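Mannose-6-phosphate isomerase (Bacillus subtilis, PDB 1QWR) catalyses the reversible interconversion of D-mannose 6-phosphate and D-fructose 6-phosphate as a zinc-dependent type 1 phosphomannose isomerase. Local coordinates at residues S32-S35 with E36-E40; D103-Y106 with A107-E111; I298-A301 with Q302-D305. All coordinates share one frame; numbering follows the deposited sequence.

Contact 1 (S32-S35 with E36-E40). With ACT (acetate ion), chain F.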
loop_
_atom_site.group_PDB
_atom_site.type_symbol
_atom_site.label_atom_id
_atom_site.label_comp_id
_atom_site.label_asym_id
_atom_site.label_seq_id
_atom_site.Cartn_x
_atom_site.Cartn_y
_atom_site.Cartn_z
ATOM N N SER A 32 5.312 17.944 -2.825
ATOM C CA SER A 32 5.928 18.516 -4.016
ATOM C C SER A 32 6.085 17.322 -4.915
ATOM O O SER A 32 6.859 16.425 -4.601
ATOM C CB SER A 32 7.310 19.086 -3.705
ATOM O OG SER A 32 7.186 20.273 -2.966
ATOM N N ILE A 33 5.369 17.291 -6.032
ATOM C CA ILE A 33 5.447 16.146 -6.915
ATOM C C ILE A 33 6.237 16.426 -8.197
ATOM O O ILE A 33 6.325 17.567 -8.639
ATOM C CB ILE A 33 4.035 15.637 -7.243
ATOM C CG1 ILE A 33 3.208 16.740 -7.909
ATOM C CG2 ILE A 33 3.331 15.192 -5.940
ATOM C CD1 ILE A 33 1.712 16.358 -8.091
ATOM N N PRO A 34 6.787 15.369 -8.823
ATOM C CA PRO A 34 7.595 15.412 -10.052
ATOM C C PRO A 34 6.889 15.868 -11.312
ATOM O O PRO A 34 7.518 16.472 -12.187
ATOM C CB PRO A 34 8.095 13.969 -10.200
ATOM C CG PRO A 34 7.846 13.351 -8.821
ATOM C CD PRO A 34 6.569 13.969 -8.421
ATOM N N SER A 35 5.608 15.537 -11.436
ATOM C CA SER A 35 4.847 15.932 -12.612
ATOM C C SER A 35 3.385 16.142 -12.268
ATOM O O SER A 35 2.962 15.908 -11.127
ATOM C CB SER A 35 4.988 14.881 -13.729
ATOM O OG SER A 35 3.999 13.874 -13.657
ATOM N N GLU A 36 2.614 16.614 -13.241
ATOM C CA GLU A 36 1.190 16.826 -13.017
ATOM C C GLU A 36 0.434 15.511 -13.236
ATOM O O GLU A 36 -0.799 15.478 -13.204
ATOM C CB GLU A 36 0.660 17.933 -13.935
ATOM C CG GLU A 36 1.460 19.221 -13.804
ATOM C CD GLU A 36 1.458 19.780 -12.389
ATOM O OE1 GLU A 36 0.419 20.322 -11.966
ATOM O OE2 GLU A 36 2.495 19.673 -11.691
ATOM N N SER A 37 1.186 14.433 -13.463
ATOM C CA SER A 37 0.610 13.093 -13.622
ATOM C C SER A 37 1.359 12.179 -12.663
ATOM O O SER A 37 2.049 11.267 -13.086
ATOM C CB SER A 37 0.788 12.558 -15.051
ATOM O OG SER A 37 -0.152 13.143 -15.929
ATOM N N THR A 38 1.242 12.447 -11.364
ATOM C CA THR A 38 1.934 11.629 -10.365
ATOM C C THR A 38 0.914 10.648 -9.783
ATOM O O THR A 38 -0.051 11.050 -9.144
ATOM C CB THR A 38 2.534 12.535 -9.254
ATOM O OG1 THR A 38 3.522 13.406 -9.843
ATOM C CG2 THR A 38 3.198 11.692 -8.146
ATOM N N GLY A 39 1.126 9.357 -10.024
ATOM C CA GLY A 39 0.190 8.372 -9.527
ATOM C C GLY A 39 0.546 7.735 -8.203
ATOM O O GLY A 39 -0.350 7.347 -7.449
ATOM N N GLU A 40 1.832 7.635 -7.889
ATOM C CA GLU A 40 2.191 6.958 -6.642
ATOM C C GLU A 40 3.169 7.686 -5.733
ATOM O O GLU A 40 4.108 8.335 -6.190
ATOM C CB GLU A 40 2.777 5.564 -6.941
ATOM C CG GLU A 40 2.000 4.732 -7.989
ATOM C CD GLU A 40 2.453 3.263 -8.084
ATOM O OE1 GLU A 40 3.577 2.929 -7.647
ATOM O OE2 GLU A 40 1.672 2.432 -8.621
HETATM C C ACT F . 5.113 21.596 -6.565
HETATM O O ACT F . 6.035 21.916 -5.764
HETATM O OXT ACT F . 4.877 20.408 -6.934
HETATM C CH3 ACT F . 4.086 22.667 -6.907
HETATM O O HOH W 1 5.414 18.898 -11.115
#

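Contact 2 (D103-Y106 with A107-E111)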
loop_
_atom_site.group_PDB
_atom_site.type_symbol
_atom_site.label_atom_id
_atom_site.label_comp_id
_atom_site.label_asym_id
_atom_site.label_seq_id
_atom_site.Cartn_x
_atom_site.Cartn_y
_atom_site.Cartn_z
ATOM N N ASP A 103 2.863 -14.720 -6.751
ATOM C CA ASP A 103 3.109 -15.046 -5.357
ATOM C C ASP A 103 4.625 -15.133 -5.185
ATOM O O ASP A 103 5.363 -14.951 -6.159
ATOM C CB ASP A 103 2.398 -16.366 -4.975
ATOM C CG ASP A 103 3.022 -17.604 -5.619
ATOM O OD1 ASP A 103 3.806 -17.478 -6.568
ATOM O OD2 ASP A 103 2.707 -18.719 -5.161
ATOM N N ASP A 104 5.101 -15.386 -3.965
ATOM C CA ASP A 104 6.542 -15.441 -3.717
ATOM C C ASP A 104 7.283 -16.472 -4.581
ATOM O O ASP A 104 8.411 -16.240 -5.052
ATOM C CB ASP A 104 6.832 -15.762 -2.241
ATOM C CG ASP A 104 6.462 -14.634 -1.296
ATOM O OD1 ASP A 104 6.247 -13.486 -1.760
ATOM O OD2 ASP A 104 6.411 -14.898 -0.063
ATOM N N TYR A 105 6.668 -17.630 -4.772
ATOM C CA TYR A 105 7.317 -18.665 -5.579
ATOM C C TYR A 105 7.493 -18.242 -7.031
ATOM O O TYR A 105 8.601 -18.295 -7.580
ATOM C CB TYR A 105 6.503 -19.959 -5.546
ATOM C CG TYR A 105 7.061 -20.999 -6.490
ATOM C CD1 TYR A 105 8.264 -21.657 -6.203
ATOM C CD2 TYR A 105 6.412 -21.286 -7.688
ATOM C CE1 TYR A 105 8.809 -22.583 -7.100
ATOM C CE2 TYR A 105 6.943 -22.206 -8.595
ATOM C CZ TYR A 105 8.143 -22.847 -8.291
ATOM O OH TYR A 105 8.671 -23.741 -9.191
ATOM N N TYR A 106 6.405 -17.828 -7.661
ATOM C CA TYR A 106 6.485 -17.446 -9.061
ATOM C C TYR A 106 7.364 -16.231 -9.281
ATOM O O TYR A 106 8.112 -16.176 -10.258
ATOM C CB TYR A 106 5.106 -17.166 -9.638
ATOM C CG TYR A 106 5.107 -17.164 -11.156
ATOM C CD1 TYR A 106 4.910 -18.352 -11.871
ATOM C CD2 TYR A 106 5.323 -15.983 -11.874
ATOM C CE1 TYR A 106 4.926 -18.371 -13.278
ATOM C CE2 TYR A 106 5.339 -15.986 -13.293
ATOM C CZ TYR A 106 5.142 -17.186 -13.982
ATOM O OH TYR A 106 5.172 -17.217 -15.364
ATOM N N ALA A 107 7.261 -15.259 -8.375
ATOM C CA ALA A 107 8.062 -14.040 -8.477
ATOM C C ALA A 107 9.536 -14.364 -8.339
ATOM O O ALA A 107 10.368 -13.867 -9.097
ATOM C CB ALA A 107 7.651 -13.035 -7.385
ATOM N N GLY A 108 9.857 -15.196 -7.355
ATOM C CA GLY A 108 11.242 -15.565 -7.125
ATOM C C GLY A 108 11.798 -16.335 -8.308
ATOM O O GLY A 108 12.914 -16.088 -8.735
ATOM N N GLU A 109 11.005 -17.254 -8.849
ATOM C CA GLU A 109 11.431 -18.057 -9.995
ATOM C C GLU A 109 11.547 -17.288 -11.303
ATOM O O GLU A 109 12.478 -17.519 -12.090
ATOM C CB GLU A 109 10.454 -19.228 -10.209
ATOM C CG GLU A 109 10.557 -20.303 -9.136
ATOM C CD GLU A 109 11.953 -20.884 -9.065
ATOM O OE1 GLU A 109 12.380 -21.502 -10.057
ATOM O OE2 GLU A 109 12.626 -20.722 -8.027
ATOM N N ASN A 110 10.616 -16.374 -11.546
ATOM C CA ASN A 110 10.597 -15.637 -12.805
ATOM C C ASN A 110 11.043 -14.187 -12.767
ATOM O O ASN A 110 11.250 -13.588 -13.828
ATOM C CB ASN A 110 9.194 -15.714 -13.404
ATOM C CG ASN A 110 8.772 -17.135 -13.684
ATOM O OD1 ASN A 110 8.982 -17.653 -14.785
ATOM N ND2 ASN A 110 8.193 -17.789 -12.677
ATOM N N GLU A 111 11.189 -13.620 -11.573
ATOM C CA GLU A 111 11.601 -12.222 -11.452
ATOM C C GLU A 111 12.853 -12.081 -10.603
ATOM O O GLU A 111 12.991 -11.143 -9.816
ATOM C CB GLU A 111 10.468 -11.350 -10.858
ATOM C CG GLU A 111 9.128 -11.370 -11.624
ATOM C CD GLU A 111 9.272 -11.151 -13.124
ATOM O OE1 GLU A 111 10.047 -10.266 -13.543
ATOM O OE2 GLU A 111 8.595 -11.866 -13.898
HETATM O O HOH W 2 11.091 -18.760 -6.009
#

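Contact 3 (I298-A301 with Q302-D305)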
loop_
_atom_site.group_PDB
_atom_site.type_symbol
_atom_site.label_atom_id
_atom_site.label_comp_id
_atom_site.label_asym_id
_atom_site.label_seq_id
_atom_site.Cartn_x
_atom_site.Cartn_y
_atom_site.Cartn_z
ATOM N N ILE A 298 7.922 5.014 11.151
ATOM C CA ILE A 298 8.005 3.707 11.761
ATOM C C ILE A 298 8.246 3.884 13.247
ATOM O O ILE A 298 9.070 4.713 13.655
ATOM C CB ILE A 298 9.171 2.896 11.137
ATOM C CG1 ILE A 298 8.769 2.435 9.737
ATOM C CG2 ILE A 298 9.536 1.706 12.038
ATOM C CD1 ILE A 298 9.907 1.777 8.974
ATOM N N LEU A 299 7.470 3.159 14.063
ATOM C CA LEU A 299 7.686 3.167 15.493
ATOM C C LEU A 299 8.492 1.872 15.694
ATOM O O LEU A 299 7.997 0.756 15.427
ATOM C CB LEU A 299 6.352 3.097 16.283
ATOM C CG LEU A 299 5.429 4.309 16.071
ATOM C CD1 LEU A 299 4.090 4.138 16.827
ATOM C CD2 LEU A 299 6.152 5.567 16.545
ATOM N N PRO A 300 9.739 2.004 16.160
ATOM C CA PRO A 300 10.674 0.900 16.408
ATOM C C PRO A 300 10.266 -0.084 17.492
ATOM O O PRO A 300 9.350 0.180 18.278
ATOM C CB PRO A 300 11.980 1.628 16.738
ATOM C CG PRO A 300 11.513 2.837 17.435
ATOM C CD PRO A 300 10.329 3.288 16.587
ATOM N N ALA A 301 10.956 -1.226 17.511
ATOM C CA ALA A 301 10.716 -2.288 18.486
ATOM C C ALA A 301 10.681 -1.785 19.921
ATOM O O ALA A 301 9.769 -2.132 20.679
ATOM C CB ALA A 301 11.792 -3.368 18.354
ATOM N N GLN A 302 11.672 -0.976 20.291
ATOM C CA GLN A 302 11.759 -0.453 21.659
ATOM C C GLN A 302 11.061 0.886 21.907
ATOM O O GLN A 302 11.359 1.581 22.877
ATOM C CB GLN A 302 13.231 -0.359 22.081
ATOM C CG GLN A 302 13.996 -1.685 21.949
ATOM C CD GLN A 302 13.225 -2.893 22.474
ATOM O OE1 GLN A 302 12.591 -2.840 23.541
ATOM N NE2 GLN A 302 13.291 -4.005 21.734
HETATM N N MSE A 303 10.133 1.256 21.029
HETATM C CA MSE A 303 9.416 2.508 21.215
HETATM C C MSE A 303 8.754 2.505 22.600
HETATM O O MSE A 303 8.080 1.527 22.965
HETATM C CB MSE A 303 8.320 2.622 20.148
HETATM C CG MSE A 303 7.490 3.895 20.251
HETATM SE SE MSE A 303 8.510 5.529 19.874
HETATM C CE MSE A 303 7.130 6.753 20.605
ATOM N N PRO A 304 8.951 3.578 23.394
ATOM C CA PRO A 304 8.336 3.641 24.724
ATOM C C PRO A 304 6.821 3.853 24.595
ATOM O O PRO A 304 6.325 4.277 23.541
ATOM C CB PRO A 304 8.990 4.868 25.371
ATOM C CG PRO A 304 10.249 5.086 24.595
ATOM C CD PRO A 304 9.897 4.693 23.184
ATOM N N ASP A 305 6.078 3.557 25.657
ATOM C CA ASP A 305 4.647 3.799 25.602
ATOM C C ASP A 305 4.515 5.285 25.290
ATOM O O ASP A 305 5.358 6.105 25.694
ATOM C CB ASP A 305 3.979 3.456 26.934
ATOM C CG ASP A 305 3.883 1.951 27.165
ATOM O OD1 ASP A 305 4.376 1.173 26.319
ATOM O OD2 ASP A 305 3.311 1.546 28.197
HETATM O O HOH W 3 8.521 -0.925 23.148
#

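Contact 1 (S32-S35 with E36-E40)
The hydroxyl of T38 turns back across the bend and donates to the carbonyl of S35, with OG1 2.9 Å from S35 O. It arrives from above the carbonyl plane, 42° out of it. With OG1 beside its own backbone N (chi1 -63°), T38 also lays this atom against apolar neighbours, 3.4 Å from P34 CD and 3.5 Å from I33 CB. The methyl CG2 meets the same two residues more loosely, and the T38 side chain as a whole stands at about a right angle to that of P34. S35 uses its side chain as well: OG accepts from S37 N at 2.9 Å. This bond, from residue i to the N-H of i+2, defines an ST turn, through which the loop after helix 24-29 enters strand 38-44 of the type I catalytic domain. Just beyond, G39 and E40 both face K16 in a classic beta bulge. E36 bends at chi2, and a water donates to both its OE2 and I33 O, while OE1 forms a salt bridge with R26. R26 also bonds an acetate ion, probably from the crystallisation liquor, whose OXT accepts from I33 N at 3.3 Å.

Contact 2 (D103-Y106 with A107-E111)
A107 opens the second half of helix 104-110 by donating its N-H to D103 O at 2.9 Å, and its CB lies against that same oxygen. D103 is the N-cap of the helix: its OD1 receives Y106 N on the syn side at 2.8 Å, so the carbonyl oxygen and one carboxylate oxygen of the same residue hold the first turn. G108 continues the i to i+4 ladder by donating to D104 O. At E109 the backbone N-H goes to Y105 O, and the side chain sets CG anti to the carbonyl carbon (chi1 -71°), which brings this methylene over one face of the Y105 ring. There CG makes a CH-pi contact, 3.8 Å from the centroid of the Y105 ring and offset toward the rim, with the carboxylate plane only 11° from that of the ring. A water donates to both E109 OE2 and Y105 O. N110 grips Y106 in two ways. Its backbone N and its ND2 both donate to Y106 O, ND2 at 2.9 Å and in the carbonyl plane on a lone pair. N110 ND2 also sits 3.1 Å above the plane of the Y106 ring, over its centre, with the amide and ring planes stacked 20° apart. E111 closes the last turn through A107 O and leaves the helix, its OE2 bound to K216 and Y195. K216, on helix 214-220, also touches Y106. Because the accepting oxygen lies in the amide plane of N110, one N-H runs across the ring instead of into it; the bond therefore fixes the rotation of the amide, and ring and carbonyl of one tyrosine together hold a side chain four residues on.

Contact 3 (I298-A301 with Q302-D305)
P300 and M303 are joined by a type I beta turn whose corners are A301 and Q302. A301 has phi/psi of -50°/-48°, and the chain turns back through Q302 so that M303 N donates to P300 O at 3.1 Å. The donor stands well above the carbonyl plane, and the same oxygen also accepts from the side-chain amide of Q266 in a nearby loop. Ahead of the turn, the backbone of I298 pairs with I9 and that of L299 with L271, which anchors the end of strand 296-299 between two neighbouring strands. The side chains fall into two groups. M303, a selenomethionine in this crystal, starts extended and then bends at chi2 (66°), a course that carries its selenium past the start of the turn to L299, where SE lies 4.1 Å from CD2. Nearer its root, M303 CB rests 4.1 Å from P300 CD, the two side chains meeting at a slant. M303 also touches L282 and Y284 of strand 278-284, so the buried residue links the turn to a second layer of strands. Q302 behaves differently: its chain, also bent, folds its amide back alongside A301, with NE2 3.8 Å from A301 CB, and it also touches Q6. The turn thus has an apolar flank made by L299, P300 and M303 and an exposed corner at Q302. It starts the connection from strand 296-299, which pairs with 271-276, to strand 306-309 of the four-stranded antiparallel sheet, a crossing between layers in keeping with the two facing sheets of the cupin jelly roll (double-stranded beta-helix).

Overall arrangement
The three contacts are well separated, their centres 30 to 33 Å apart. Contacts 1 and 2 belong to the type I catalytic region of the sequence and contact 3 to the cupin region near the C-terminus. Strand 9-17 ties contacts 1 and 3 together, since it pairs with both 38-44 and 296-299, although their nearest atoms remain about 17 Å apart. Contact 2 is the one near the metal: the side chain of D103 is about 8 Å from that of the zinc ligand H101, and that of A107 about 13 Å from the zinc ion, which E119 and H176 also bind. Contacts 1 and 3 lie away from this site.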